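Local coordinates for protein N-acetyl-L-2,4-diaminobutyric acid deacetylase (Ruegeria pomeroyi, PDB 6TWM) that probably removes the acetyl group from N-acetyl-L-2,4-diaminobutyric acid during the bacterial breakdown of ectoine, as a zinc-dependent hydrolase, at residues A[28-33]-A[42-47]; A[63-68]-A[115-120]. All blocks are in the same frame, centred on the assembly; numbering follows the deposited sequence.

Contact 1: residues A[28-33]-A[42-47]; sequences FLKLPH and SVMIPL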
# COMPACT_ATOMS: atom_id res chain seq x y z
N PHE A 28 -14.56 9.16 13.60
CA PHE A 28 -14.67 7.93 12.83
C PHE A 28 -15.58 8.13 11.62
O PHE A 28 -16.46 9.00 11.62
CB PHE A 28 -15.21 6.77 13.68
CG PHE A 28 -14.67 6.74 15.08
CD1 PHE A 28 -15.25 7.50 16.08
CD2 PHE A 28 -13.56 5.97 15.39
CE1 PHE A 28 -14.75 7.48 17.37
CE2 PHE A 28 -13.05 5.95 16.67
CZ PHE A 28 -13.65 6.70 17.67
N LEU A 29 -15.32 7.34 10.59
CA LEU A 29 -16.26 7.13 9.50
C LEU A 29 -17.19 5.99 9.92
O LEU A 29 -16.77 4.83 9.96
CB LEU A 29 -15.54 6.80 8.20
CG LEU A 29 -14.66 7.89 7.59
CD1 LEU A 29 -14.12 7.42 6.26
CD2 LEU A 29 -15.45 9.18 7.43
N LYS A 30 -18.44 6.33 10.23
CA LYS A 30 -19.37 5.37 10.81
C LYS A 30 -20.14 4.68 9.68
O LYS A 30 -21.05 5.26 9.09
CB LYS A 30 -20.30 6.06 11.79
CG LYS A 30 -21.34 5.16 12.37
CD LYS A 30 -21.95 5.79 13.57
CE LYS A 30 -23.26 5.11 13.86
NZ LYS A 30 -24.34 5.51 12.92
N LEU A 31 -19.77 3.43 9.40
CA LEU A 31 -20.42 2.64 8.37
C LEU A 31 -21.42 1.70 9.04
O LEU A 31 -20.99 0.78 9.77
CB LEU A 31 -19.39 1.85 7.57
CG LEU A 31 -19.84 0.69 6.68
CD1 LEU A 31 -20.89 1.13 5.67
CD2 LEU A 31 -18.64 0.08 5.97
N PRO A 32 -22.72 1.88 8.84
CA PRO A 32 -23.69 0.99 9.48
C PRO A 32 -23.48 -0.45 9.05
O PRO A 32 -23.19 -0.73 7.89
CB PRO A 32 -25.04 1.53 9.00
CG PRO A 32 -24.77 2.95 8.60
CD PRO A 32 -23.37 2.95 8.06
N HIS A 33 -23.61 -1.37 10.01
CA HIS A 33 -23.38 -2.79 9.75
C HIS A 33 -24.26 -3.60 10.70
O HIS A 33 -23.91 -3.77 11.87
CB HIS A 33 -21.91 -3.14 9.92
CG HIS A 33 -21.57 -4.53 9.48
ND1 HIS A 33 -20.53 -5.26 10.03
CD2 HIS A 33 -22.13 -5.33 8.54
CE1 HIS A 33 -20.47 -6.44 9.45
NE2 HIS A 33 -21.43 -6.51 8.54
N SER A 42 -22.13 -0.79 13.87
CA SER A 42 -21.45 0.03 12.89
C SER A 42 -19.99 -0.40 12.82
O SER A 42 -19.44 -0.94 13.78
CB SER A 42 -21.53 1.52 13.24
OG SER A 42 -22.81 1.85 13.74
N VAL A 43 -19.37 -0.14 11.68
CA VAL A 43 -17.92 -0.16 11.57
C VAL A 43 -17.44 1.26 11.80
O VAL A 43 -17.79 2.17 11.04
CB VAL A 43 -17.46 -0.71 10.21
CG1 VAL A 43 -15.94 -0.66 10.12
CG2 VAL A 43 -17.96 -2.13 10.01
N MET A 44 -16.65 1.46 12.85
CA MET A 44 -16.16 2.78 13.23
C MET A 44 -14.73 2.92 12.71
O MET A 44 -13.76 2.64 13.41
CB MET A 44 -16.24 2.97 14.74
CG MET A 44 -17.64 2.80 15.30
SD MET A 44 -18.77 4.13 14.82
CE MET A 44 -18.24 5.43 15.93
N ILE A 45 -14.61 3.37 11.46
CA ILE A 45 -13.31 3.52 10.81
C ILE A 45 -12.62 4.75 11.38
O ILE A 45 -13.06 5.88 11.12
CB ILE A 45 -13.46 3.63 9.29
CG1 ILE A 45 -14.21 2.41 8.74
CG2 ILE A 45 -12.09 3.75 8.64
CD1 ILE A 45 -14.60 2.54 7.28
N PRO A 46 -11.53 4.59 12.13
CA PRO A 46 -10.89 5.75 12.75
C PRO A 46 -10.25 6.65 11.71
O PRO A 46 -9.63 6.19 10.75
CB PRO A 46 -9.83 5.13 13.67
CG PRO A 46 -10.21 3.67 13.78
CD PRO A 46 -10.84 3.34 12.47
N LEU A 47 -10.40 7.96 11.90
CA LEU A 47 -9.76 8.92 11.02
C LEU A 47 -9.48 10.21 11.77
O LEU A 47 -10.11 10.51 12.79
CB LEU A 47 -10.61 9.21 9.77
CG LEU A 47 -11.89 10.02 9.97
CD1 LEU A 47 -12.36 10.61 8.65
CD2 LEU A 47 -12.96 9.14 10.55
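Leu29 and Ile45, then Leu31 and Val43, each exchange a pair of backbone hydrogen bonds, and these two rungs join strands 28-32 and 42-47 as the arms of an antiparallel beta hairpin. Leu29 N reaches Ile45 O at 2.7 Å and Leu31 O accepts from Val43 N at 2.7 Å; the bond from Leu31 N to Val43 O is nearly straight, at 171° about the hydrogen. Between and beyond the rungs lie the non-hydrogen-bonded pairs, Phe28 with Pro46, Lys30 with Met44 and Pro32 with Ser42, all on one face of the sheet. There Lys30 and Met44 run side by side in the same direction. With CG anti to the backbone N (chi1 177°), the lysine chain extends past the thioether, CG 3.7 Å from Met44 SD, and continues over Ser42, where CE comes within 3.3 Å of Ser42 OG. The methionine turns at chi2 and chi3, which swings CE back to Phe28, 3.6 Å from CD1. On its other flank the Phe28 ring meets Pro46, CD2 lying 3.8 Å from Pro46 CA. An alanine in place of Lys30 would probably leave the sulfur of Met44 and the CB of Ser42 without the methylene cover that now lies along them. The opposite face is aliphatic: Leu29 CB packs on Ile45 CB at 3.9 Å, and Leu31 sits beside Val43. This face turns into the protein, Leu29 and Leu31 against helix 128-140, Val43 and Ile45 against Tyr99 of helix 99-104. Within the large mixed sheet, strand 14-15 pairs with the outer side of strand 23-32, while strand 42-52 has strand 89-94 as its next neighbour across the sheet.

Contact 2: residues A[63-68]-A[115-120]; sequences ANHGDE and NLNRSF. With ZN (zinc ion), chain M.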
# COMPACT_ATOMS: atom_id res chain seq x y z
N ALA A 63 -3.11 0.46 5.55
CA ALA A 63 -3.81 -0.81 5.73
C ALA A 63 -4.97 -0.96 4.75
O ALA A 63 -6.05 -1.44 5.09
CB ALA A 63 -4.30 -0.98 7.17
N ASN A 64 -4.75 -0.52 3.50
CA ASN A 64 -5.60 -0.96 2.40
C ASN A 64 -5.77 -2.47 2.46
O ASN A 64 -6.89 -2.99 2.41
CB ASN A 64 -4.99 -0.51 1.07
CG ASN A 64 -5.86 -0.86 -0.14
OD1 ASN A 64 -6.72 -1.74 -0.10
ND2 ASN A 64 -5.62 -0.15 -1.24
N HIS A 65 -4.65 -3.19 2.58
CA HIS A 65 -4.64 -4.58 3.01
C HIS A 65 -4.28 -4.62 4.49
O HIS A 65 -3.39 -3.89 4.94
CB HIS A 65 -3.66 -5.41 2.18
CG HIS A 65 -3.98 -5.44 0.72
ND1 HIS A 65 -3.19 -4.82 -0.24
CD2 HIS A 65 -5.00 -6.02 0.04
CE1 HIS A 65 -3.72 -5.02 -1.43
NE2 HIS A 65 -4.82 -5.75 -1.29
N GLY A 66 -4.97 -5.48 5.24
CA GLY A 66 -4.97 -5.35 6.69
C GLY A 66 -3.65 -5.67 7.36
O GLY A 66 -3.34 -5.10 8.41
N ASP A 67 -2.86 -6.57 6.78
CA ASP A 67 -1.65 -7.09 7.42
C ASP A 67 -0.39 -6.37 6.96
O ASP A 67 0.67 -6.98 6.83
CB ASP A 67 -1.53 -8.59 7.19
CG ASP A 67 -1.49 -8.97 5.72
OD1 ASP A 67 -1.70 -8.08 4.86
OD2 ASP A 67 -1.26 -10.16 5.41
N GLU A 68 -0.49 -5.07 6.70
CA GLU A 68 0.63 -4.26 6.23
C GLU A 68 0.70 -3.01 7.10
O GLU A 68 -0.25 -2.23 7.14
CB GLU A 68 0.45 -3.91 4.75
CG GLU A 68 0.19 -5.14 3.90
CD GLU A 68 -0.17 -4.81 2.48
OE1 GLU A 68 -0.25 -3.61 2.14
OE2 GLU A 68 -0.38 -5.77 1.69
N ASN A 115 -11.17 -7.96 -0.98
CA ASN A 115 -9.90 -7.29 -1.25
C ASN A 115 -10.22 -5.84 -1.60
O ASN A 115 -10.79 -5.56 -2.66
CB ASN A 115 -9.17 -8.00 -2.39
CG ASN A 115 -7.81 -7.39 -2.68
OD1 ASN A 115 -7.46 -6.33 -2.18
ND2 ASN A 115 -7.03 -8.09 -3.51
N LEU A 116 -9.87 -4.91 -0.70
CA LEU A 116 -10.22 -3.51 -0.93
C LEU A 116 -9.52 -2.95 -2.16
O LEU A 116 -10.08 -2.11 -2.86
CB LEU A 116 -9.88 -2.68 0.31
CG LEU A 116 -10.23 -1.19 0.20
CD1 LEU A 116 -11.73 -1.00 -0.03
CD2 LEU A 116 -9.78 -0.42 1.43
N ASN A 117 -8.30 -3.41 -2.45
CA ASN A 117 -7.59 -2.91 -3.62
C ASN A 117 -8.01 -3.61 -4.91
O ASN A 117 -7.32 -3.48 -5.92
CB ASN A 117 -6.08 -3.04 -3.43
CG ASN A 117 -5.31 -1.95 -4.15
OD1 ASN A 117 -5.89 -0.93 -4.54
ND2 ASN A 117 -4.02 -2.15 -4.33
N ARG A 118 -9.12 -4.36 -4.88
CA ARG A 118 -9.76 -4.85 -6.09
C ARG A 118 -11.24 -4.50 -6.11
O ARG A 118 -11.98 -5.02 -6.96
CB ARG A 118 -9.58 -6.37 -6.23
CG ARG A 118 -8.14 -6.80 -6.44
CD ARG A 118 -7.64 -6.43 -7.84
NE ARG A 118 -6.22 -6.71 -8.00
CZ ARG A 118 -5.52 -6.46 -9.10
NH1 ARG A 118 -6.11 -5.90 -10.15
NH2 ARG A 118 -4.23 -6.75 -9.15
N SER A 119 -11.69 -3.62 -5.22
CA SER A 119 -13.10 -3.34 -5.03
C SER A 119 -13.54 -1.99 -5.59
O SER A 119 -14.70 -1.62 -5.42
CB SER A 119 -13.46 -3.40 -3.54
OG SER A 119 -13.60 -4.73 -3.10
N PHE A 120 -12.66 -1.25 -6.25
CA PHE A 120 -13.17 0.01 -6.77
C PHE A 120 -13.75 -0.20 -8.16
O PHE A 120 -13.36 -1.13 -8.87
CB PHE A 120 -12.07 1.07 -6.78
CG PHE A 120 -11.70 1.57 -5.41
CD1 PHE A 120 -11.05 0.73 -4.51
CD2 PHE A 120 -12.03 2.85 -5.01
CE1 PHE A 120 -10.72 1.18 -3.25
CE2 PHE A 120 -11.71 3.30 -3.74
CZ PHE A 120 -11.05 2.46 -2.86
ZN ZN M . -0.50 -4.59 -0.48
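His65 crosses to Asn115 and Asn117 with the far side of its imidazole, while the near side faces the zinc. From CB the side chain sets off with CG anti to the carbonyl carbon (chi1 -61°), and the turn of the ring about CB-CG (chi2 111°) then points ND1 at the metal, a rather long 2.7 Å away. On the other branch CD2 passes 3.3 Å from Asn115 OD1. CE1 lies 3.7 Å from the CB of Asn117, whose amide plane is steeply inclined to the ring. At the tip, NE2 donates to Asn115 OD1 over 2.8 Å; the oxygen is somewhat out of the ring plane and the bond is bent, 133° at the hydrogen. Gripped at both nitrogens, the imidazole is held against turning about its CB-CG bond, and Asn115 acts as a second-shell residue that positions a zinc ligand. His65 and Glu68 form the His-X-X-Glu zinc motif of the M14 metallopeptidase-like fold, set on a type I turn; Glu68 OE2 binds the metal at 2.5 Å and His151 completes the protein ligands. Bound 2,4-diaminobutyric acid also touches His65. One residue earlier, the side-chain amide oxygen of Asn64 lies against Leu116, OD1 3.3 Å from Leu116 CB. The ND2 of Asn64 makes a hydrogen bond to Asp149 and a second, weak one of 3.4 Å to Asn117 OD1, an oxygen that also accepts from the backbone N of Tyr201.

Read from the N terminus, the chain first makes the hairpin of contact 1, which closes a short loop of eight residues between strands 23-32 and 42-52 toward one edge of the large mixed sheet. Strand 57-61 then leads into 63-68, and contact 2 closes a much longer loop, its 46 intervening residues including helix 70-81, strand 89-94 and helix 99-104. The two loops follow in series, neither nesting nor crossing. The centres of contacts 1 and 2 lie about 16 Å apart, and the two do not touch. Contact 1 thus joins neighbouring strands away from the metal, whereas contact 2 ties two loops together at the zinc site. Helices 99-104 and 128-140, which flank the 115-120 loop in sequence, both pack on the hairpin.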